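Local coordinates for protein putative O-GlcNAcase nagJ (Clostridium perfringens, PDB 6PV5) that probably hydrolyses N-acetylhexosamine linkages as a family 84 glycoside hydrolase, this chain being the part of a longer protein that holds the catalytic barrel and its flanking domains, at residues N381-S392 and Y421-V431; L401-D409 and S490-P498. One frame throughout, in Å; residues are numbered along the deposited sequence.

Contact 1 (N381-S392 and Y421-V431); sequences NGVSLEDAKKVS and YDLDRNLDEEV. With EDO (1,2-ethanediol), chain D.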
loop_
_atom_site.group_PDB
_atom_site.type_symbol
_atom_site.label_atom_id
_atom_site.label_comp_id
_atom_site.label_asym_id
_atom_site.label_seq_id
_atom_site.Cartn_x
_atom_site.Cartn_y
_atom_site.Cartn_z
ATOM N N ASN A 381 -0.266 11.186 13.457
ATOM C CA ASN A 381 0.891 11.898 12.950
ATOM C C ASN A 381 1.987 10.917 12.526
ATOM O O ASN A 381 3.170 11.195 12.730
ATOM C CB ASN A 381 1.381 12.881 14.018
ATOM C CG ASN A 381 2.537 13.746 13.565
ATOM O OD1 ASN A 381 2.721 13.962 12.369
ATOM N ND2 ASN A 381 3.314 14.244 14.519
ATOM N N GLY A 382 1.597 9.793 11.903
ATOM C CA GLY A 382 2.552 8.801 11.420
ATOM C C GLY A 382 3.356 8.148 12.554
ATOM O O GLY A 382 2.858 7.991 13.668
ATOM N N VAL A 383 4.594 7.735 12.243
ATOM C CA VAL A 383 5.404 6.902 13.119
ATOM C C VAL A 383 6.842 7.379 12.952
ATOM O O VAL A 383 7.370 7.422 11.835
ATOM C CB VAL A 383 5.309 5.387 12.803
ATOM C CG1 VAL A 383 6.223 4.588 13.731
ATOM C CG2 VAL A 383 3.881 4.824 12.883
ATOM N N SER A 384 7.438 7.797 14.066
ATOM C CA SER A 384 8.793 8.316 14.042
ATOM C C SER A 384 9.782 7.190 14.369
ATOM O O SER A 384 9.405 6.170 14.952
ATOM C CB SER A 384 8.911 9.403 15.049
ATOM O OG SER A 384 8.876 8.815 16.340
ATOM N N LEU A 385 11.062 7.408 14.039
ATOM C CA LEU A 385 12.102 6.448 14.408
ATOM C C LEU A 385 12.076 6.188 15.904
ATOM O O LEU A 385 12.191 5.040 16.322
ATOM C CB LEU A 385 13.493 6.937 13.976
ATOM C CG LEU A 385 14.652 5.957 14.203
ATOM C CD1 LEU A 385 14.380 4.613 13.545
ATOM C CD2 LEU A 385 15.945 6.531 13.638
ATOM N N GLU A 386 11.891 7.242 16.706
ATOM C CA GLU A 386 11.928 7.078 18.152
ATOM C C GLU A 386 10.734 6.253 18.635
ATOM O O GLU A 386 10.905 5.450 19.537
ATOM C CB GLU A 386 12.010 8.434 18.877
ATOM N N ASP A 387 9.517 6.469 18.086
ATOM C CA ASP A 387 8.380 5.591 18.392
ATOM C C ASP A 387 8.738 4.110 18.188
ATOM O O ASP A 387 8.380 3.262 18.998
ATOM C CB ASP A 387 7.186 5.822 17.456
ATOM C CG ASP A 387 6.534 7.195 17.538
ATOM O OD1 ASP A 387 6.590 7.801 18.623
ATOM O OD2 ASP A 387 5.954 7.644 16.509
ATOM N N ALA A 388 9.387 3.790 17.065
ATOM C CA ALA A 388 9.673 2.407 16.703
ATOM C C ALA A 388 10.783 1.847 17.595
ATOM O O ALA A 388 10.719 0.693 18.024
ATOM C CB ALA A 388 10.087 2.356 15.263
ATOM N N LYS A 389 11.787 2.698 17.875
ATOM C CA LYS A 389 12.895 2.348 18.749
ATOM C C LYS A 389 12.374 1.907 20.113
ATOM O O LYS A 389 12.815 0.902 20.651
ATOM C CB LYS A 389 13.867 3.527 18.866
ATOM C CG LYS A 389 15.113 3.266 19.705
ATOM C CD LYS A 389 16.311 2.851 18.883
ATOM C CE LYS A 389 17.611 2.954 19.658
ATOM N NZ LYS A 389 18.699 2.205 18.987
ATOM N N LYS A 390 11.408 2.649 20.658
ATOM C CA LYS A 390 10.901 2.353 21.982
ATOM C C LYS A 390 10.289 0.955 22.002
ATOM O O LYS A 390 10.324 0.275 23.017
ATOM C CB LYS A 390 9.925 3.434 22.452
ATOM C CG LYS A 390 9.405 3.220 23.864
ATOM C CD LYS A 390 8.611 4.387 24.418
ATOM C CE LYS A 390 8.418 4.282 25.917
ATOM N NZ LYS A 390 7.267 5.093 26.386
ATOM N N VAL A 391 9.705 0.542 20.878
ATOM C CA VAL A 391 8.994 -0.726 20.844
ATOM C C VAL A 391 9.989 -1.835 20.494
ATOM O O VAL A 391 9.909 -2.906 21.079
ATOM C CB VAL A 391 7.784 -0.701 19.883
ATOM C CG1 VAL A 391 7.154 -2.087 19.736
ATOM C CG2 VAL A 391 6.737 0.314 20.344
ATOM N N SER A 392 10.916 -1.566 19.560
ATOM C CA SER A 392 11.900 -2.568 19.168
ATOM C C SER A 392 12.839 -2.889 20.335
ATOM O O SER A 392 13.275 -4.022 20.465
ATOM C CB SER A 392 12.659 -2.164 17.947
ATOM O OG SER A 392 13.519 -1.061 18.229
ATOM N N TYR A 421 1.977 8.675 4.603
ATOM C CA TYR A 421 2.399 10.017 4.978
ATOM C C TYR A 421 2.936 9.997 6.405
ATOM O O TYR A 421 2.358 9.315 7.253
ATOM C CB TYR A 421 1.187 10.957 4.885
ATOM C CG TYR A 421 1.512 12.431 4.890
ATOM C CD1 TYR A 421 1.970 13.076 3.751
ATOM C CD2 TYR A 421 1.350 13.184 6.043
ATOM C CE1 TYR A 421 2.249 14.441 3.746
ATOM C CE2 TYR A 421 1.637 14.541 6.068
ATOM C CZ TYR A 421 2.088 15.160 4.915
ATOM O OH TYR A 421 2.357 16.492 4.954
ATOM N N ASP A 422 4.033 10.741 6.652
ATOM C CA ASP A 422 4.576 10.968 7.992
ATOM C C ASP A 422 5.156 9.669 8.556
ATOM O O ASP A 422 5.173 9.472 9.761
ATOM C CB ASP A 422 3.516 11.447 8.992
ATOM C CG ASP A 422 3.188 12.936 8.980
ATOM O OD1 ASP A 422 4.037 13.722 8.487
ATOM O OD2 ASP A 422 2.075 13.300 9.493
ATOM N N LEU A 423 5.604 8.757 7.697
ATOM C CA LEU A 423 6.357 7.619 8.207
ATOM C C LEU A 423 7.851 7.930 8.098
ATOM O O LEU A 423 8.320 8.400 7.071
ATOM C CB LEU A 423 6.008 6.357 7.421
ATOM C CG LEU A 423 4.574 5.827 7.554
ATOM C CD1 LEU A 423 4.517 4.411 6.997
ATOM C CD2 LEU A 423 4.065 5.858 8.995
ATOM N N ASP A 424 8.586 7.707 9.183
ATOM C CA ASP A 424 9.984 8.116 9.239
ATOM C C ASP A 424 10.759 7.516 8.064
ATOM O O ASP A 424 10.653 6.329 7.767
ATOM C CB ASP A 424 10.584 7.747 10.600
ATOM C CG ASP A 424 11.846 8.525 10.927
ATOM O OD1 ASP A 424 12.848 8.326 10.227
ATOM O OD2 ASP A 424 11.810 9.313 11.879
ATOM N N ARG A 425 11.523 8.374 7.386
ATOM C CA ARG A 425 12.413 8.010 6.291
ATOM C C ARG A 425 13.393 6.903 6.698
ATOM O O ARG A 425 13.790 6.106 5.855
ATOM C CB ARG A 425 13.167 9.259 5.830
ATOM C CG ARG A 425 14.198 9.027 4.735
ATOM C CD ARG A 425 14.848 10.316 4.245
ATOM N NE ARG A 425 13.925 11.448 4.180
ATOM C CZ ARG A 425 13.065 11.708 3.193
ATOM N NH1 ARG A 425 12.987 10.922 2.129
ATOM N NH2 ARG A 425 12.293 12.776 3.269
ATOM N N ASN A 426 13.743 6.820 7.989
ATOM C CA ASN A 426 14.730 5.851 8.445
ATOM C C ASN A 426 14.114 4.838 9.411
ATOM O O ASN A 426 14.818 4.302 10.270
ATOM C CB ASN A 426 15.926 6.543 9.116
ATOM C CG ASN A 426 16.674 7.423 8.139
ATOM O OD1 ASN A 426 16.733 8.636 8.316
ATOM N ND2 ASN A 426 17.182 6.828 7.073
ATOM N N LEU A 427 12.805 4.585 9.258
ATOM C CA LEU A 427 12.082 3.577 10.023
ATOM C C LEU A 427 12.735 2.210 9.875
ATOM O O LEU A 427 12.635 1.384 10.787
ATOM C CB LEU A 427 10.649 3.487 9.495
ATOM C CG LEU A 427 9.579 3.225 10.544
ATOM C CD1 LEU A 427 9.492 4.402 11.494
ATOM C CD2 LEU A 427 8.229 2.974 9.883
ATOM N N ASP A 428 13.340 1.970 8.700
ATOM C CA ASP A 428 13.958 0.695 8.364
ATOM C C ASP A 428 15.059 0.307 9.366
ATOM O O ASP A 428 15.398 -0.870 9.483
ATOM C CB ASP A 428 14.386 0.633 6.895
ATOM C CG ASP A 428 15.448 1.646 6.500
ATOM O OD1 ASP A 428 15.650 2.619 7.241
ATOM O OD2 ASP A 428 16.064 1.458 5.440
ATOM N N GLU A 429 15.579 1.276 10.130
ATOM C CA GLU A 429 16.585 0.980 11.146
ATOM C C GLU A 429 16.000 0.111 12.257
ATOM O O GLU A 429 16.735 -0.646 12.880
ATOM C CB GLU A 429 17.129 2.270 11.759
ATOM C CG GLU A 429 17.934 3.105 10.784
ATOM C CD GLU A 429 18.595 4.333 11.405
ATOM O OE1 GLU A 429 18.696 4.387 12.651
ATOM O OE2 GLU A 429 19.011 5.252 10.644
ATOM N N GLU A 430 14.686 0.233 12.520
ATOM C CA GLU A 430 14.069 -0.457 13.649
ATOM C C GLU A 430 12.933 -1.383 13.200
ATOM O O GLU A 430 12.334 -2.097 14.012
ATOM C CB GLU A 430 13.564 0.559 14.681
ATOM C CG GLU A 430 14.658 1.378 15.350
ATOM C CD GLU A 430 15.769 0.581 16.034
ATOM O OE1 GLU A 430 15.472 -0.492 16.611
ATOM O OE2 GLU A 430 16.940 1.027 15.974
ATOM N N VAL A 431 12.618 -1.353 11.905
ATOM C CA VAL A 431 11.406 -1.976 11.399
ATOM C C VAL A 431 11.766 -2.751 10.136
ATOM O O VAL A 431 12.357 -2.178 9.222
ATOM C CB VAL A 431 10.317 -0.904 11.131
ATOM C CG1 VAL A 431 9.060 -1.504 10.503
ATOM C CG2 VAL A 431 9.949 -0.152 12.405
HETATM C C1 EDO D . 16.896 -4.629 18.074
HETATM O O1 EDO D . 16.945 -3.788 19.220
HETATM C C2 EDO D . 16.258 -4.026 16.874
HETATM O O2 EDO D . 16.959 -2.931 16.289
#
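Val383 and Leu423 pair through a single beta bridge just ahead of helix 385-395: Val383 N donates to Asp422 O (3.1 Å), and Asp424 N returns a bond to Val383 O (2.9 Å). Beside it the CA-H of Gly382 points at the same Asp422 O, 3.2 Å from Gly382 CA, a CA-H...O contact that brings the two backbones together where Gly382 has no side chain. Asp424 then ties both backbones. Its OD2 receives Leu385 N (3.0 Å), which comes from above the carboxylate plane, 58° out of it, while OD1 uses its anti lone pair for Asn426 N in an Asx turn, so the carboxylate is held at both oxygens. The Leu385 side chain spreads over the following turn, CD1 against Asn426 O and Glu430 CG, CD2 beside Glu429 OE1. One helical turn on, Ala388 CB rests on Val431 CG2 (3.8 Å) and, more loosely, on Leu427 CD1. At the far end Glu430, bent at its second torsion (chi2 -55°), turns its carboxylate back to the helix. Ser392 OG donates to Glu430 OE1 at 2.6 Å on the anti side, but 32° out of the carboxylate plane, and a 1,2-ethanediol, probably from the crystallisation liquor, donates to the same oxygen. Glu430 OE2 faces Lys389 NZ in a long salt bridge of 3.7 Å. Behind this shell, Ser384 and Asp387 close a capping box: Ser384 OG accepts Asp387 N and Asp387 OD2 accepts Ser384 N, fixing the helix start, while Asn375 holds Asp387 OD1. The contact thus joins a barrel helix to the loop entering strand 431-436; Val383, Ala388 and Val431 pack on Trp372 of strand 369-372, Leu427 on Leu401 of strand 399-403, and Tyr455 of helix 446-457 lies against Leu423 and Leu427.

Contact 2 (L401-D409 and S490-P498); sequences LWWNYPVND and STRLDTGRP. With EDO (1,2-ethanediol), chain B.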
loop_
_atom_site.group_PDB
_atom_site.type_symbol
_atom_site.label_atom_id
_atom_site.label_comp_id
_atom_site.label_asym_id
_atom_site.label_seq_id
_atom_site.Cartn_x
_atom_site.Cartn_y
_atom_site.Cartn_z
ATOM N N LEU A 401 5.508 -2.976 10.883
ATOM C CA LEU A 401 4.500 -1.944 11.080
ATOM C C LEU A 401 3.214 -2.298 10.318
ATOM O O LEU A 401 3.225 -2.401 9.097
ATOM C CB LEU A 401 5.073 -0.592 10.648
ATOM C CG LEU A 401 4.082 0.583 10.690
ATOM C CD1 LEU A 401 3.542 0.858 12.105
ATOM C CD2 LEU A 401 4.712 1.841 10.098
ATOM N N TRP A 402 2.130 -2.530 11.059
ATOM C CA TRP A 402 0.810 -2.675 10.489
ATOM C C TRP A 402 0.223 -1.265 10.352
ATOM O O TRP A 402 -0.084 -0.601 11.340
ATOM C CB TRP A 402 -0.016 -3.567 11.410
ATOM C CG TRP A 402 -1.466 -3.689 11.054
ATOM C CD1 TRP A 402 -2.359 -2.672 10.864
ATOM C CD2 TRP A 402 -2.214 -4.909 10.909
ATOM N NE1 TRP A 402 -3.605 -3.173 10.597
ATOM C CE2 TRP A 402 -3.552 -4.541 10.621
ATOM C CE3 TRP A 402 -1.885 -6.270 10.989
ATOM C CZ2 TRP A 402 -4.561 -5.484 10.412
ATOM C CZ3 TRP A 402 -2.892 -7.198 10.806
ATOM C CH2 TRP A 402 -4.206 -6.809 10.526
ATOM N N TRP A 403 0.168 -0.777 9.117
ATOM C CA TRP A 403 -0.161 0.625 8.912
ATOM C C TRP A 403 -1.628 0.782 8.525
ATOM O O TRP A 403 -2.035 0.340 7.446
ATOM C CB TRP A 403 0.778 1.245 7.885
ATOM C CG TRP A 403 0.556 2.716 7.785
ATOM C CD1 TRP A 403 0.209 3.417 6.667
ATOM C CD2 TRP A 403 0.601 3.661 8.867
ATOM N NE1 TRP A 403 0.075 4.741 6.977
ATOM C CE2 TRP A 403 0.279 4.917 8.320
ATOM C CE3 TRP A 403 0.860 3.559 10.241
ATOM C CZ2 TRP A 403 0.215 6.074 9.097
ATOM C CZ3 TRP A 403 0.817 4.705 11.007
ATOM C CH2 TRP A 403 0.479 5.936 10.440
ATOM N N ASN A 404 -2.392 1.423 9.410
ATOM C CA ASN A 404 -3.840 1.528 9.268
ATOM C C ASN A 404 -4.225 2.716 8.374
ATOM O O ASN A 404 -4.889 3.663 8.802
ATOM C CB ASN A 404 -4.526 1.600 10.635
ATOM C CG ASN A 404 -4.796 0.221 11.201
ATOM O OD1 ASN A 404 -5.180 -0.683 10.462
ATOM N ND2 ASN A 404 -4.564 0.037 12.489
ATOM N N TYR A 405 -3.831 2.634 7.110
ATOM C CA TYR A 405 -4.236 3.569 6.071
ATOM C C TYR A 405 -3.868 2.904 4.747
ATOM O O TYR A 405 -2.780 2.320 4.652
ATOM C CB TYR A 405 -3.456 4.874 6.265
ATOM C CG TYR A 405 -3.819 5.981 5.319
ATOM C CD1 TYR A 405 -4.742 6.952 5.691
ATOM C CD2 TYR A 405 -3.287 6.035 4.044
ATOM C CE1 TYR A 405 -5.094 7.979 4.828
ATOM C CE2 TYR A 405 -3.623 7.059 3.176
ATOM C CZ TYR A 405 -4.530 8.035 3.566
ATOM O OH TYR A 405 -4.886 9.036 2.702
ATOM N N PRO A 406 -4.710 2.935 3.681
ATOM C CA PRO A 406 -5.954 3.720 3.628
ATOM C C PRO A 406 -7.233 3.231 4.300
ATOM O O PRO A 406 -8.282 3.871 4.156
ATOM C CB PRO A 406 -6.210 3.812 2.109
ATOM C CG PRO A 406 -5.671 2.507 1.561
ATOM C CD PRO A 406 -4.418 2.278 2.402
ATOM N N VAL A 407 -7.149 2.150 5.092
ATOM C CA VAL A 407 -8.345 1.580 5.690
ATOM C C VAL A 407 -9.262 2.686 6.212
ATOM O O VAL A 407 -8.845 3.519 7.020
ATOM C CB VAL A 407 -8.028 0.564 6.805
ATOM C CG1 VAL A 407 -7.207 1.182 7.932
ATOM C CG2 VAL A 407 -9.300 -0.052 7.375
ATOM N N ASN A 408 -10.559 2.597 5.865
ATOM C CA ASN A 408 -11.494 3.618 6.313
ATOM C C ASN A 408 -12.694 2.978 7.022
ATOM O O ASN A 408 -13.755 3.601 7.130
ATOM C CB ASN A 408 -11.923 4.528 5.154
ATOM C CG ASN A 408 -12.833 3.802 4.179
ATOM O OD1 ASN A 408 -12.792 2.579 4.111
ATOM N ND2 ASN A 408 -13.606 4.533 3.384
ATOM N N ASP A 409 -12.524 1.760 7.563
ATOM C CA ASP A 409 -13.671 1.046 8.121
ATOM C C ASP A 409 -14.292 1.802 9.300
ATOM O O ASP A 409 -15.462 1.633 9.607
ATOM C CB ASP A 409 -13.348 -0.418 8.434
ATOM C CG ASP A 409 -12.171 -0.671 9.380
ATOM O OD1 ASP A 409 -11.602 0.317 9.980
ATOM O OD2 ASP A 409 -11.827 -1.880 9.529
ATOM N N SER A 490 -9.453 14.577 -0.253
ATOM C CA SER A 490 -9.895 13.314 0.327
ATOM C C SER A 490 -8.706 12.483 0.826
ATOM O O SER A 490 -8.576 11.309 0.445
ATOM C CB SER A 490 -10.639 12.521 -0.733
ATOM O OG SER A 490 -11.537 11.609 -0.117
ATOM N N THR A 491 -7.795 13.103 1.589
ATOM C CA THR A 491 -6.559 12.409 1.944
ATOM C C THR A 491 -6.561 12.103 3.434
ATOM O O THR A 491 -6.034 11.088 3.846
ATOM C CB THR A 491 -5.281 13.127 1.482
ATOM O OG1 THR A 491 -5.220 14.425 2.083
ATOM C CG2 THR A 491 -5.193 13.284 -0.021
ATOM N N ARG A 492 -7.206 12.957 4.220
ATOM C CA ARG A 492 -7.078 12.889 5.663
ATOM C C ARG A 492 -8.282 12.170 6.270
ATOM O O ARG A 492 -9.413 12.614 6.099
ATOM C CB ARG A 492 -6.918 14.313 6.215
ATOM C CG ARG A 492 -6.862 14.427 7.732
ATOM C CD ARG A 492 -5.522 13.963 8.301
ATOM N NE ARG A 492 -5.492 14.074 9.759
ATOM C CZ ARG A 492 -4.455 13.770 10.543
ATOM N NH1 ARG A 492 -3.320 13.326 10.031
ATOM N NH2 ARG A 492 -4.558 13.933 11.845
ATOM N N LEU A 493 -8.020 11.087 7.016
ATOM C CA LEU A 493 -9.019 10.437 7.843
ATOM C C LEU A 493 -8.630 10.658 9.305
ATOM O O LEU A 493 -8.557 11.799 9.749
ATOM C CB LEU A 493 -9.100 8.954 7.456
ATOM C CG LEU A 493 -10.135 8.537 6.398
ATOM C CD1 LEU A 493 -10.096 9.431 5.188
ATOM C CD2 LEU A 493 -9.855 7.111 5.950
ATOM N N ASP A 494 -8.377 9.593 10.076
ATOM C CA ASP A 494 -7.784 9.832 11.383
ATOM C C ASP A 494 -6.263 9.954 11.259
ATOM O O ASP A 494 -5.594 10.320 12.203
ATOM C CB ASP A 494 -8.198 8.781 12.407
ATOM C CG ASP A 494 -9.614 8.987 12.910
ATOM O OD1 ASP A 494 -10.283 9.908 12.403
ATOM O OD2 ASP A 494 -10.042 8.201 13.789
ATOM N N THR A 495 -5.727 9.649 10.081
ATOM C CA THR A 495 -4.321 9.858 9.790
ATOM C C THR A 495 -4.279 10.226 8.317
ATOM O O THR A 495 -5.317 10.166 7.661
ATOM C CB THR A 495 -3.480 8.621 10.142
ATOM O OG1 THR A 495 -2.092 8.970 10.068
ATOM C CG2 THR A 495 -3.758 7.440 9.233
ATOM N N GLY A 496 -3.098 10.589 7.808
ATOM C CA GLY A 496 -2.968 10.866 6.384
ATOM C C GLY A 496 -2.514 12.299 6.136
ATOM O O GLY A 496 -2.528 13.130 7.045
ATOM N N ARG A 497 -2.085 12.571 4.910
ATOM C CA ARG A 497 -1.814 13.936 4.488
ATOM C C ARG A 497 -3.052 14.801 4.744
ATOM O O ARG A 497 -4.176 14.385 4.432
ATOM C CB ARG A 497 -1.470 13.899 2.997
ATOM C CG ARG A 497 -1.362 15.254 2.301
ATOM C CD ARG A 497 -1.509 15.030 0.806
ATOM N NE ARG A 497 -1.399 16.206 -0.067
ATOM C CZ ARG A 497 -2.422 16.955 -0.485
ATOM N NH1 ARG A 497 -2.191 17.969 -1.299
ATOM N NH2 ARG A 497 -3.665 16.699 -0.100
ATOM N N PRO A 498 -2.898 16.028 5.310
ATOM C CA PRO A 498 -4.033 16.955 5.464
ATOM C C PRO A 498 -4.659 17.300 4.111
ATOM O O PRO A 498 -3.960 17.410 3.110
ATOM C CB PRO A 498 -3.407 18.201 6.144
ATOM C CG PRO A 498 -2.173 17.604 6.840
ATOM C CD PRO A 498 -1.633 16.594 5.829
HETATM C C1 EDO B . -9.387 0.611 13.105
HETATM O O1 EDO B . -10.622 0.407 12.439
HETATM C C2 EDO B . -8.307 -0.097 12.416
HETATM O O2 EDO B . -8.670 -0.239 11.058
HETATM O O HOH W 1 -2.401 10.453 2.975
#
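Tyr405 and Thr491 join the loop after strand 399-403, the seventh strand of the (beta/alpha)8 barrel, to the loop linking helices 480-487 and 501-515. Among hydrogen bonds, one crosses directly: Tyr405 OH donates to Thr491 O (2.6 Å), reaching a lone pair in the carbonyl plane. A water bridges the same hydroxyl, weakly, to Arg497 N. The second loop is braced internally, with Thr491 OG1 donating to Arg497 O and Arg492 NH1 to Gly496 O; Thr495 OG1 is hydrogen-bonded to Pro379 O.

Apolar packing follows. With CG anti to the backbone N (chi1 -176°), the Tyr405 ring reaches into the second loop past Thr495, whose CG2 lies 3.7 Å from Tyr405 CD1. Gly496 CA sits 3.9 Å from Tyr405 CE1, backbone against ring. Leu493 CD2 presses on Asn408 CB (3.4 Å). Pro406, after a cis peptide bond, lays CB over one face of the tyrosine, offset toward the rim.

Toward the active site, the side chain of Asn404 lies about 8 Å from that of Asp305, the predicted proton donor. Trp402 NE1 donates to Asn404 OD1 (2.9 Å), which lies in the indole plane, though the N-H arrives 46° above the amide's carbonyl plane.

How the contacts relate
The two contacts are neighbours, with centres about 16 Å apart. Strand 399-403 runs into contact 2, and contact 1 packs against it through Val383 and Leu427. Contact 1 is partly buried, joining an outer helix to a neighbouring loop through paired backbones, a carboxylate clasp and a charged outer end. Contact 2, wholly buried, relies on one tyrosine hydroxyl bond and close apolar packing to join the barrel to the loop running on to helix 501-515. Their segments alternate along the chain and touch directly: Val383 CG2 meets Trp403 CZ3 at 3.6 Å, and Tyr421 lies against Arg497. Contact 2 is the one nearer the predicted catalytic residue.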